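Matching sites in putative glucoamylase from Bacteroides uniformis, a protein that probably hydrolyses glycosidic bonds, as a putative glucoamylase of the six-hairpin glycosidase clan (PDB 4GL3 (chain A, 2.01 Å), residues G302-D307 and T325-L330), and in its relative Exo beta-1,2-glucooligosaccharide sophorohydrolase (non-reducing end) from Parabacteroides distasonis (PDB 5Z06 (chain B, 2.10 Å), residues G587-D592 and A612-L617). Both blocks share one frame: the second was fitted to the first on N, CA, C and O of the twelve residues, RMSD 0.61 Å. Numbering follows each deposited sequence.

Structure 1 (4GL3).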
loop_
_atom_site.group_PDB
_atom_site.type_symbol
_atom_site.label_atom_id
_atom_site.label_comp_id
_atom_site.label_asym_id
_atom_site.label_seq_id
_atom_site.Cartn_x
_atom_site.Cartn_y
_atom_site.Cartn_z
ATOM N N GLY A 302 5.929 11.478 11.696
ATOM C CA GLY A 302 5.681 10.450 10.698
ATOM C C GLY A 302 6.847 10.356 9.739
ATOM O O GLY A 302 7.003 11.208 8.855
ATOM N N LEU A 303 7.654 9.305 9.905
ATOM C CA LEU A 303 8.798 9.015 9.026
ATOM C C LEU A 303 8.570 7.741 8.189
ATOM O O LEU A 303 8.290 6.652 8.720
ATOM C CB LEU A 303 10.071 8.859 9.871
ATOM C CG LEU A 303 10.493 10.041 10.748
ATOM C CD1 LEU A 303 11.678 9.647 11.627
ATOM C CD2 LEU A 303 10.792 11.272 9.900
ATOM N N THR A 304 8.681 7.901 6.871
ATOM C CA THR A 304 8.578 6.806 5.926
ATOM C C THR A 304 9.322 7.171 4.615
ATOM O O THR A 304 9.799 8.303 4.439
ATOM C CB THR A 304 7.111 6.482 5.662
ATOM O OG1 THR A 304 7.006 5.221 5.014
ATOM C CG2 THR A 304 6.409 7.572 4.789
ATOM N N ALA A 305 9.414 6.204 3.708
ATOM C CA ALA A 305 10.028 6.410 2.390
ATOM C C ALA A 305 9.280 7.472 1.589
ATOM O O ALA A 305 8.040 7.419 1.465
ATOM C CB ALA A 305 10.100 5.088 1.576
ATOM N N SER A 306 10.036 8.390 1.005
ATOM C CA SER A 306 9.446 9.429 0.178
ATOM C C SER A 306 10.518 10.258 -0.517
ATOM O O SER A 306 11.711 10.088 -0.247
ATOM C CB SER A 306 8.613 10.348 1.085
ATOM O OG SER A 306 9.430 11.128 1.929
ATOM N N ASP A 307 10.081 11.231 -1.328
ATOM C CA ASP A 307 10.970 12.279 -1.799
ATOM C C ASP A 307 11.542 13.053 -0.602
ATOM O O ASP A 307 11.000 13.019 0.524
ATOM C CB ASP A 307 10.240 13.235 -2.760
ATOM C CG ASP A 307 10.027 12.652 -4.162
ATOM O OD1 ASP A 307 10.514 11.535 -4.477
ATOM O OD2 ASP A 307 9.373 13.347 -4.971
ATOM N N THR A 325 6.920 13.072 6.234
ATOM C CA THR A 325 6.218 12.631 5.080
ATOM C C THR A 325 4.729 12.369 5.485
ATOM O O THR A 325 4.441 11.432 6.264
ATOM C CB THR A 325 6.836 11.312 4.569
ATOM O OG1 THR A 325 8.221 11.491 4.219
ATOM C CG2 THR A 325 6.027 10.776 3.431
ATOM N N PRO A 326 3.781 13.195 4.967
ATOM C CA PRO A 326 2.399 13.129 5.442
ATOM C C PRO A 326 1.730 11.769 5.386
ATOM O O PRO A 326 0.939 11.472 6.285
ATOM C CB PRO A 326 1.676 14.133 4.532
ATOM C CG PRO A 326 2.703 15.208 4.349
ATOM C CD PRO A 326 3.994 14.417 4.160
ATOM N N THR A 327 2.036 10.942 4.376
ATOM C CA THR A 327 1.418 9.638 4.312
ATOM C C THR A 327 1.706 8.756 5.524
ATOM O O THR A 327 0.895 7.893 5.810
ATOM C CB THR A 327 1.725 8.884 3.009
ATOM O OG1 THR A 327 0.821 7.774 2.883
ATOM C CG2 THR A 327 3.184 8.370 2.975
ATOM N N ALA A 328 2.814 8.991 6.246
ATOM C CA ALA A 328 3.160 8.227 7.470
ATOM C C ALA A 328 2.053 8.366 8.529
ATOM O O ALA A 328 1.368 7.379 8.843
ATOM C CB ALA A 328 4.534 8.651 8.054
ATOM N N ALA A 329 1.866 9.572 9.057
ATOM C CA ALA A 329 0.851 9.794 10.095
ATOM C C ALA A 329 -0.573 9.564 9.559
ATOM O O ALA A 329 -1.399 8.932 10.218
ATOM C CB ALA A 329 0.964 11.197 10.705
ATOM N N LEU A 330 -0.859 10.071 8.373
ATOM C CA LEU A 330 -2.229 10.119 7.893
ATOM C C LEU A 330 -2.738 8.712 7.656
ATOM O O LEU A 330 -3.861 8.363 8.065
ATOM C CB LEU A 330 -2.340 10.977 6.634
ATOM C CG LEU A 330 -1.977 12.475 6.783
ATOM C CD1 LEU A 330 -2.372 13.250 5.545
ATOM C CD2 LEU A 330 -2.606 13.059 8.012
HETATM O O HOH W 1 9.685 10.808 6.322
#
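Thr325 OG1 is gripped from two sides: Ser306 OG lies 2.6 Å away, and water 1 hydrogen-bonds Thr325 OG1 at 2.7 Å. The same water accepts from Thr304 N at 3.1 Å, bridging the segments. Thr325 holds OG1 beside its own N and CG2 anti to it (chi1 -60°), which directs CG2 to CG2 of Thr304, 3.5 Å away, the side chains crossing at about a right angle. Thr304 CG2 also meets CG2 of Thr327 and touches Ala328, while its OG1, anti to N, bonds Phe250 N. Ser306 CB packs on Thr325 CB (4.0 Å), and Ser306 OG bonds Asp307 O at 2.8 Å. At the other end, Thr325 N donates to Gly302 O (3.2 Å), almost linearly (176° at hydrogen), and Ala328 CB presses on Gly302 C at 3.3 Å. A CB on Gly302 would clash with Ala328 and the preceding carbonyl. This buried contact joins the loop leading into short strand 305-306, paired antiparallel with 313-314, to the N-terminal end of helix 326-331.

Structure 2 (5Z06).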
loop_
_atom_site.group_PDB
_atom_site.type_symbol
_atom_site.label_atom_id
_atom_site.label_comp_id
_atom_site.label_asym_id
_atom_site.label_seq_id
_atom_site.Cartn_x
_atom_site.Cartn_y
_atom_site.Cartn_z
ATOM N N GLY B 587 5.598 10.455 11.783
ATOM C CA GLY B 587 5.314 9.408 10.798
ATOM C C GLY B 587 6.395 9.349 9.757
ATOM O O GLY B 587 6.119 9.344 8.569
ATOM N N LEU B 588 7.636 9.274 10.210
ATOM C CA LEU B 588 8.743 9.159 9.318
ATOM C C LEU B 588 8.608 7.941 8.452
ATOM O O LEU B 588 8.324 6.844 8.933
ATOM C CB LEU B 588 10.068 9.140 10.085
ATOM C CG LEU B 588 10.393 10.527 10.687
ATOM C CD1 LEU B 588 11.517 10.461 11.704
ATOM C CD2 LEU B 588 10.759 11.508 9.600
ATOM N N THR B 589 8.811 8.151 7.160
ATOM C CA THR B 589 8.630 7.099 6.174
ATOM C C THR B 589 9.322 7.528 4.868
ATOM O O THR B 589 9.948 8.601 4.768
ATOM C CB THR B 589 7.119 6.773 5.958
ATOM O OG1 THR B 589 6.954 5.732 4.994
ATOM C CG2 THR B 589 6.364 7.963 5.478
ATOM N N ALA B 590 9.217 6.655 3.882
ATOM C CA ALA B 590 9.874 6.858 2.611
ATOM C C ALA B 590 9.220 7.950 1.810
ATOM O O ALA B 590 7.985 8.058 1.746
ATOM C CB ALA B 590 9.865 5.584 1.804
ATOM N N SER B 591 10.067 8.729 1.151
ATOM C CA SER B 591 9.619 9.645 0.132
ATOM C C SER B 591 10.797 10.108 -0.665
ATOM O O SER B 591 11.965 9.962 -0.243
ATOM C CB SER B 591 8.923 10.862 0.777
ATOM O OG SER B 591 9.850 11.799 1.284
ATOM N N ASP B 592 10.508 10.736 -1.796
ATOM C CA ASP B 592 11.530 11.573 -2.421
ATOM C C ASP B 592 11.835 12.778 -1.532
ATOM O O ASP B 592 10.964 13.321 -0.885
ATOM C CB ASP B 592 11.123 11.999 -3.833
ATOM C CG ASP B 592 11.239 10.859 -4.833
ATOM O OD1 ASP B 592 11.775 9.781 -4.465
ATOM O OD2 ASP B 592 10.795 11.038 -5.985
ATOM N N ALA B 612 6.955 12.972 5.615
ATOM C CA ALA B 612 5.981 12.665 4.581
ATOM C C ALA B 612 4.633 12.528 5.272
ATOM O O ALA B 612 4.445 11.623 6.085
ATOM C CB ALA B 612 6.354 11.381 3.857
ATOM N N PRO B 613 3.676 13.416 4.963
ATOM C CA PRO B 613 2.372 13.340 5.630
ATOM C C PRO B 613 1.703 11.972 5.593
ATOM O O PRO B 613 0.920 11.648 6.483
ATOM C CB PRO B 613 1.522 14.357 4.865
ATOM C CG PRO B 613 2.504 15.331 4.332
ATOM C CD PRO B 613 3.766 14.577 4.065
ATOM N N THR B 614 2.001 11.184 4.571
ATOM C CA THR B 614 1.404 9.867 4.465
ATOM C C THR B 614 1.715 8.986 5.684
ATOM O O THR B 614 0.916 8.128 6.030
ATOM C CB THR B 614 1.777 9.167 3.148
ATOM O OG1 THR B 614 0.930 8.040 2.959
ATOM C CG2 THR B 614 3.244 8.700 3.147
ATOM N N GLY B 615 2.879 9.188 6.307
ATOM C CA GLY B 615 3.243 8.457 7.531
ATOM C C GLY B 615 2.184 8.474 8.610
ATOM O O GLY B 615 1.630 7.424 8.981
ATOM N N ALA B 616 1.859 9.675 9.093
ATOM C CA ALA B 616 0.843 9.825 10.148
ATOM C C ALA B 616 -0.546 9.492 9.632
ATOM O O ALA B 616 -1.353 8.820 10.305
ATOM C CB ALA B 616 0.845 11.237 10.696
ATOM N N LEU B 617 -0.831 9.958 8.432
ATOM C CA LEU B 617 -2.211 9.993 7.980
ATOM C C LEU B 617 -2.721 8.611 7.641
ATOM O O LEU B 617 -3.836 8.257 8.003
ATOM C CB LEU B 617 -2.356 10.939 6.807
ATOM C CG LEU B 617 -2.004 12.381 7.183
ATOM C CD1 LEU B 617 -1.912 13.202 5.916
ATOM C CD2 LEU B 617 -3.015 12.965 8.151
HETATM O O HOH W 2 9.283 11.227 6.391
#
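Water 2 joins Thr589 to Ala612, accepting from Ala612 N at 3.0 Å and from Thr589 N at 3.2 Å; two backbone donors on different segments therefore converge on one oxygen. Ala612 presents CB alone, which meets CG2 of Thr589 at 3.8 Å and CB of Ser591 at 4.0 Å. Thr589 CG2 also meets CG2 of Thr614 and touches Gly615 through its CA. The methyl of Thr589 is directed there because OG1 takes the position anti to N (chi1 -180°), where it bonds Phe535 N. Ser591 OG bonds Asp592 O at 2.9 Å. At the other end, Gly587 O faces Gly615: a CA-H...O contact runs from Gly615 CA to Gly587 O at 3.2 Å, nearly straight (169° at hydrogen). A CB on Gly615 would stand only 1.7 Å from Gly587 O, a plain clash, and one on Gly587 would collide with Ala616 N and with the preceding carbonyl. In this glycoside hydrolase of family GH144, two glycines thus allow the backbones to approach directly.

Structure 1 against structure 2
At the first exchange, Thr325(A) against Ala612(B), the CB atoms coincide within the error, whereas OG1 and CG2 of the threonine have no counterpart in the alanine, and no other atom given for structure 2 takes their place. With OG1 go its bonds to Ser306(A) OG and to water 1, although a water occupies the same place in both structures. The contact with the neighbouring threonine is kept through CB: Thr325(A) CB lies 3.8 Å from Thr304(A) CG2, and Ala612(B) CB lies 3.8 Å from Thr589(B) CG2.

At the second exchange, Ala328(A) against Gly615(B), the methyl is absent, and with it the contacts of Ala328(A) CB with Gly302(A) C (3.3 Å) and with Leu303(A) N (3.7 Å). The backbone probably answers this: Gly587(B) O stands 1.8 Å apart from the place of Ala328(A) CB after superposition. The carbonyl oxygens of Gly302(A) and Gly587(B) are 2.1 Å apart and their CA atoms 1.1 Å apart, with psi 105° in Gly302(A) against 51° in Gly587(B) and phi -112° in Leu303(A) against -58° in Leu588(B), two changes of opposite sense, as expected when the peptide between the two residues rotates.

Thr304(A) and Thr327(A) keep their place with Thr589(B) and Thr614(B), and the bond of Ser306(A) OG to Asp307(A) O recurs as Ser591(B) OG to Asp592(B) O. The CA atoms of Asp307(A) and Asp592(B) stand 1.1 Å apart after superposition, and this side chain, which touches nothing across the contact, also lies differently. With the carbonyl turned, the hydrogen bond from Thr325(A) N to Gly302(A) O, 3.2 Å, is absent in structure 2, where Ala612(B) N and Gly587(B) O are 4.8 Å apart; the turn probably accounts for it.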